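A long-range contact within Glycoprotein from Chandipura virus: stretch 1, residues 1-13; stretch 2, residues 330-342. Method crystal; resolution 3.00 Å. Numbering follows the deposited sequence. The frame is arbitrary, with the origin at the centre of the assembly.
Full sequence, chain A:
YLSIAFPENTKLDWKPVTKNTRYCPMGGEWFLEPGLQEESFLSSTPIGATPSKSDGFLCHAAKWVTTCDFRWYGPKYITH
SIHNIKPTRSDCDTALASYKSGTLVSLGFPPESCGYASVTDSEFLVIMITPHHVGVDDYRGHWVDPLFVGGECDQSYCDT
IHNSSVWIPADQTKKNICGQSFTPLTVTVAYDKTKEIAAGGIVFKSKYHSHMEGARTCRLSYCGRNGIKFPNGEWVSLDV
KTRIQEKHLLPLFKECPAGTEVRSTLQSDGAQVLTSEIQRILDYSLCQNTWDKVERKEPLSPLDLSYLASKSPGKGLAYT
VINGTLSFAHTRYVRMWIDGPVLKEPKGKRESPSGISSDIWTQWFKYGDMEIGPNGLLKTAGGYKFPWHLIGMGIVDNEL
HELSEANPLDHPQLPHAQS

Stretch 1 (1-13) YLSIAFPENTKLD
Stretch 2 330-342: HTRYVRMWIDGPV

Two segments more than 300 residues apart meet here as neighbouring antiparallel strands. The strand ending at Pro7 runs against the one spanning residues 330 to 338, their N-to-C directions 149° apart and their axes approaching to 4.2 Å. The rule of register is simple: residue numbers sum to 340, so Ser3 faces Trp337, Ile4 faces Met336, Ala5 faces Arg335 and Phe6 faces Val334. Together the stretches bury 1019 Å², counting both sides. Backbone torsions are extended throughout the pairing, from -119/156 at Ser3 to -143/148 at Phe6, and from -134/161 at Val334 to -108/128 at Trp337.

Tyr1 (chi1 p) starts the chain with its CB directed away from the partner, though its ring end returns to the neighbourhood of Asp339. At Leu2 the carbonyl receives Ile338 N (N to O 2.9 Å, 148°). Its m,t side chain reaches the segment that follows, where Leu2 CD1 lies 3.6 Å from Gly340 CA and 3.7 Å from Pro341 CD, an apolar contact with the proline ring.

Ser3 and Trp337 form a non-hydrogen-bonded pair, CA to CA 4.3 Å. Both side chains lie on the same face of the sheet, and Ser3 CB sits over the indole, 4.0 Å from the centroid of the five-membered ring of Trp337 (chi1 m, chi2 -97°), near the ring normal, as a CH-pi contact. Ser3 CA also approaches Met336 O at 3.2 Å, a CA-H...O contact that supplements the regular ladder.

Ile4 and Met336 widen to 5.5 Å between CA atoms and exchange two hydrogen bonds, Ile4 N to Met336 O and Met336 N to Ile4 O, both 2.9 Å. Ile4 (p,t) shares its sheet face with Phe6, Val334, Met336 and Ile338. There Ile4 CG2 packs 3.8 Å from Ile338 CD1, whose side chain is also p,t.

Ala5 turns to the other face, with Ser3, Arg335 and Trp337. Its methyl is small, and diagonally across the strands Ala5 CB comes 4.4 Å from Tyr333 CD1.

Phe6 (chi1 t, chi2 -101°) repeats the two-hydrogen-bond pairing: Phe6 N to Val334 O and Val334 N to Phe6 O, each 2.9 Å. The extended m,t,t Met336 brings its sulfur alongside, Met336 SD 3.9 Å from Phe6 CB and oblique to the ring.

Pro7 has no N-H, but it occupies a non-hydrogen-bonded position opposite Tyr333, CA to CA 4.3 Å, so no cross-strand bond is forfeited. Pro7 CD rests 3.9 Å from Tyr333 CE1, and Pro7 CB 3.2 Å from Thr331 OG1.

Glu8 leaves the strand at -65/-48 yet extends the ladder by one bond, Glu8 N to Arg332 O at 3.2 Å. Its p,t carboxylate lies over a face of the guanidinium, Glu8 OE2 3.6 Å from Arg332 NH2: a salt bridge of charge alone. After residues that make little or no contact, Leu12 (m,t) points back toward the partner, placing Leu12 CD2 3.6 Å from Thr331 OG1.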

# COMPACT_ATOMS: atom_id res chain seq x y z
N TYR A 1 -13.43 11.31 -11.31
CA TYR A 1 -12.89 10.53 -10.20
C TYR A 1 -12.56 11.44 -9.02
O TYR A 1 -12.45 11.00 -7.87
CB TYR A 1 -11.66 9.74 -10.65
CG TYR A 1 -10.53 10.57 -11.21
CD1 TYR A 1 -9.45 10.93 -10.41
CD2 TYR A 1 -10.54 10.99 -12.53
CE1 TYR A 1 -8.41 11.69 -10.92
CE2 TYR A 1 -9.50 11.76 -13.05
CZ TYR A 1 -8.44 12.10 -12.24
OH TYR A 1 -7.40 12.86 -12.74
N LEU A 2 -12.40 12.73 -9.32
CA LEU A 2 -12.19 13.74 -8.30
C LEU A 2 -13.51 14.38 -7.91
O LEU A 2 -14.23 14.91 -8.76
CB LEU A 2 -11.24 14.82 -8.81
CG LEU A 2 -9.86 14.34 -9.23
CD1 LEU A 2 -9.02 15.52 -9.65
CD2 LEU A 2 -9.20 13.59 -8.09
N SER A 3 -13.83 14.34 -6.62
CA SER A 3 -15.06 14.95 -6.14
C SER A 3 -14.78 16.06 -5.15
O SER A 3 -13.72 16.10 -4.53
CB SER A 3 -15.96 13.89 -5.51
OG SER A 3 -15.18 12.82 -5.02
N ILE A 4 -15.73 16.97 -5.02
CA ILE A 4 -15.65 18.03 -4.02
C ILE A 4 -17.04 18.24 -3.49
O ILE A 4 -18.02 17.83 -4.11
CB ILE A 4 -15.17 19.36 -4.64
CG1 ILE A 4 -16.09 19.76 -5.80
CG2 ILE A 4 -13.72 19.27 -5.09
CD1 ILE A 4 -15.81 21.14 -6.32
N ALA A 5 -17.12 18.88 -2.32
CA ALA A 5 -18.40 19.36 -1.82
C ALA A 5 -18.40 20.85 -2.10
O ALA A 5 -17.48 21.56 -1.71
CB ALA A 5 -18.54 19.08 -0.34
N PHE A 6 -19.44 21.31 -2.79
CA PHE A 6 -19.46 22.67 -3.30
C PHE A 6 -20.86 23.25 -3.20
O PHE A 6 -21.84 22.51 -3.31
CB PHE A 6 -18.99 22.65 -4.75
CG PHE A 6 -18.57 23.98 -5.28
CD1 PHE A 6 -19.42 24.72 -6.09
CD2 PHE A 6 -17.32 24.50 -4.97
CE1 PHE A 6 -19.03 25.95 -6.57
CE2 PHE A 6 -16.93 25.73 -5.44
CZ PHE A 6 -17.78 26.46 -6.25
N PRO A 7 -20.98 24.57 -2.99
CA PRO A 7 -22.32 25.17 -2.98
C PRO A 7 -23.07 24.88 -4.28
O PRO A 7 -22.50 25.00 -5.36
CB PRO A 7 -22.04 26.67 -2.82
CG PRO A 7 -20.59 26.84 -3.15
CD PRO A 7 -19.94 25.56 -2.72
N GLU A 8 -24.34 24.50 -4.17
CA GLU A 8 -25.12 24.08 -5.33
C GLU A 8 -25.34 25.20 -6.34
O GLU A 8 -25.12 25.02 -7.54
CB GLU A 8 -26.45 23.46 -4.90
CG GLU A 8 -27.24 24.29 -3.91
CD GLU A 8 -28.48 23.57 -3.42
OE1 GLU A 8 -28.69 22.39 -3.79
OE2 GLU A 8 -29.25 24.20 -2.66
N ASN A 9 -25.78 26.36 -5.86
CA ASN A 9 -26.03 27.50 -6.74
C ASN A 9 -24.74 28.16 -7.21
O ASN A 9 -23.73 28.15 -6.51
CB ASN A 9 -26.94 28.52 -6.05
CG ASN A 9 -28.12 27.87 -5.35
OD1 ASN A 9 -28.09 27.64 -4.14
ND2 ASN A 9 -29.17 27.57 -6.11
N THR A 10 -24.79 28.74 -8.41
CA THR A 10 -23.63 29.38 -9.00
C THR A 10 -23.46 30.79 -8.46
O THR A 10 -22.44 31.44 -8.67
CB THR A 10 -23.76 29.45 -10.53
OG1 THR A 10 -24.81 30.35 -10.89
CG2 THR A 10 -24.08 28.07 -11.09
N LYS A 11 -24.50 31.27 -7.76
CA LYS A 11 -24.48 32.57 -7.11
C LYS A 11 -25.07 32.44 -5.72
O LYS A 11 -26.02 31.69 -5.50
CB LYS A 11 -25.28 33.60 -7.92
CG LYS A 11 -24.72 33.90 -9.31
CD LYS A 11 -25.59 34.90 -10.05
CE LYS A 11 -25.64 36.24 -9.33
NZ LYS A 11 -26.41 37.28 -10.08
N LEU A 12 -24.49 33.17 -4.77
CA LEU A 12 -25.00 33.18 -3.40
C LEU A 12 -25.19 34.61 -2.91
O LEU A 12 -24.53 35.53 -3.38
CB LEU A 12 -24.06 32.42 -2.47
CG LEU A 12 -23.90 30.92 -2.71
CD1 LEU A 12 -22.88 30.34 -1.75
CD2 LEU A 12 -25.24 30.21 -2.57
N ASP A 13 -26.10 34.79 -1.95
CA ASP A 13 -26.30 36.08 -1.33
C ASP A 13 -25.28 36.27 -0.21
O ASP A 13 -25.39 35.67 0.87
CB ASP A 13 -27.72 36.21 -0.78
CG ASP A 13 -28.02 37.59 -0.25
OD1 ASP A 13 -27.51 38.58 -0.83
OD2 ASP A 13 -28.77 37.70 0.74
N HIS A 330 -25.06 31.72 3.31
CA HIS A 330 -25.78 30.47 3.50
C HIS A 330 -25.82 29.72 2.18
O HIS A 330 -25.92 30.32 1.12
CB HIS A 330 -27.20 30.72 4.01
CG HIS A 330 -27.29 30.88 5.50
ND1 HIS A 330 -27.07 32.09 6.13
CD2 HIS A 330 -27.57 29.99 6.48
CE1 HIS A 330 -27.21 31.93 7.43
NE2 HIS A 330 -27.52 30.67 7.67
N THR A 331 -25.72 28.40 2.25
CA THR A 331 -25.80 27.57 1.05
C THR A 331 -26.01 26.12 1.43
O THR A 331 -25.93 25.76 2.60
CB THR A 331 -24.52 27.68 0.21
OG1 THR A 331 -24.72 27.02 -1.05
CG2 THR A 331 -23.35 27.04 0.93
N ARG A 332 -26.29 25.29 0.44
CA ARG A 332 -26.32 23.85 0.67
C ARG A 332 -25.23 23.22 -0.19
O ARG A 332 -25.31 23.24 -1.41
CB ARG A 332 -27.69 23.25 0.35
CG ARG A 332 -27.75 21.72 0.43
CD ARG A 332 -29.14 21.21 0.83
NE ARG A 332 -30.19 21.64 -0.09
CZ ARG A 332 -31.04 22.63 0.15
NH1 ARG A 332 -30.98 23.30 1.30
NH2 ARG A 332 -31.97 22.96 -0.74
N TYR A 333 -24.21 22.70 0.47
CA TYR A 333 -23.15 22.00 -0.24
C TYR A 333 -23.70 20.71 -0.82
O TYR A 333 -24.51 20.03 -0.20
CB TYR A 333 -21.99 21.69 0.70
CG TYR A 333 -21.17 22.89 1.12
CD1 TYR A 333 -19.97 23.18 0.49
CD2 TYR A 333 -21.58 23.72 2.15
CE1 TYR A 333 -19.21 24.27 0.87
CE2 TYR A 333 -20.83 24.81 2.54
CZ TYR A 333 -19.64 25.08 1.89
OH TYR A 333 -18.88 26.16 2.27
N VAL A 334 -23.26 20.39 -2.03
CA VAL A 334 -23.61 19.13 -2.67
C VAL A 334 -22.36 18.52 -3.27
O VAL A 334 -21.36 19.21 -3.48
CB VAL A 334 -24.65 19.33 -3.77
CG1 VAL A 334 -25.92 19.93 -3.19
CG2 VAL A 334 -24.08 20.21 -4.86
N ARG A 335 -22.41 17.22 -3.52
CA ARG A 335 -21.26 16.52 -4.09
C ARG A 335 -21.21 16.73 -5.59
O ARG A 335 -22.21 16.53 -6.30
CB ARG A 335 -21.32 15.03 -3.75
CG ARG A 335 -20.26 14.19 -4.42
CD ARG A 335 -20.24 12.79 -3.84
NE ARG A 335 -19.90 12.81 -2.41
CZ ARG A 335 -20.53 12.11 -1.48
NH1 ARG A 335 -21.54 11.32 -1.81
NH2 ARG A 335 -20.15 12.19 -0.21
N MET A 336 -20.06 17.15 -6.08
CA MET A 336 -19.84 17.32 -7.51
C MET A 336 -18.56 16.62 -7.92
O MET A 336 -17.65 16.46 -7.11
CB MET A 336 -19.72 18.80 -7.86
CG MET A 336 -20.93 19.63 -7.50
SD MET A 336 -20.69 21.34 -7.96
CE MET A 336 -22.26 22.05 -7.48
N TRP A 337 -18.49 16.21 -9.18
CA TRP A 337 -17.25 15.68 -9.72
C TRP A 337 -16.62 16.67 -10.69
O TRP A 337 -17.28 17.16 -11.61
CB TRP A 337 -17.47 14.32 -10.38
CG TRP A 337 -17.75 13.25 -9.39
CD1 TRP A 337 -16.85 12.36 -8.87
CD2 TRP A 337 -19.00 12.97 -8.76
NE1 TRP A 337 -17.47 11.53 -7.96
CE2 TRP A 337 -18.79 11.88 -7.88
CE3 TRP A 337 -20.28 13.52 -8.86
CZ2 TRP A 337 -19.82 11.35 -7.11
CZ3 TRP A 337 -21.30 12.98 -8.10
CH2 TRP A 337 -21.06 11.91 -7.23
N ILE A 338 -15.35 16.98 -10.47
CA ILE A 338 -14.64 17.91 -11.34
C ILE A 338 -13.54 17.18 -12.11
O ILE A 338 -13.10 16.10 -11.70
CB ILE A 338 -14.04 19.08 -10.55
CG1 ILE A 338 -13.11 18.56 -9.45
CG2 ILE A 338 -15.15 19.93 -9.97
CD1 ILE A 338 -12.50 19.66 -8.62
N ASP A 339 -13.10 17.78 -13.21
CA ASP A 339 -12.16 17.12 -14.13
C ASP A 339 -10.72 17.11 -13.63
O ASP A 339 -9.91 16.31 -14.09
CB ASP A 339 -12.25 17.73 -15.53
CG ASP A 339 -13.60 17.51 -16.18
OD1 ASP A 339 -14.62 17.54 -15.46
OD2 ASP A 339 -13.66 17.32 -17.41
N GLY A 340 -10.40 18.00 -12.69
CA GLY A 340 -9.06 18.07 -12.13
C GLY A 340 -8.92 19.21 -11.14
O GLY A 340 -9.79 20.07 -11.07
N PRO A 341 -7.82 19.22 -10.37
CA PRO A 341 -7.59 20.26 -9.35
C PRO A 341 -7.50 21.64 -9.97
O PRO A 341 -7.79 22.63 -9.31
CB PRO A 341 -6.24 19.86 -8.74
CG PRO A 341 -5.61 18.97 -9.74
CD PRO A 341 -6.72 18.25 -10.43
N VAL A 342 -7.10 21.69 -11.24
CA VAL A 342 -7.12 22.93 -12.00
C VAL A 342 -7.95 22.72 -13.27
O VAL A 342 -7.81 21.70 -13.94
CB VAL A 342 -5.69 23.41 -12.32
CG1 VAL A 342 -4.78 22.22 -12.63
CG2 VAL A 342 -5.70 24.43 -13.46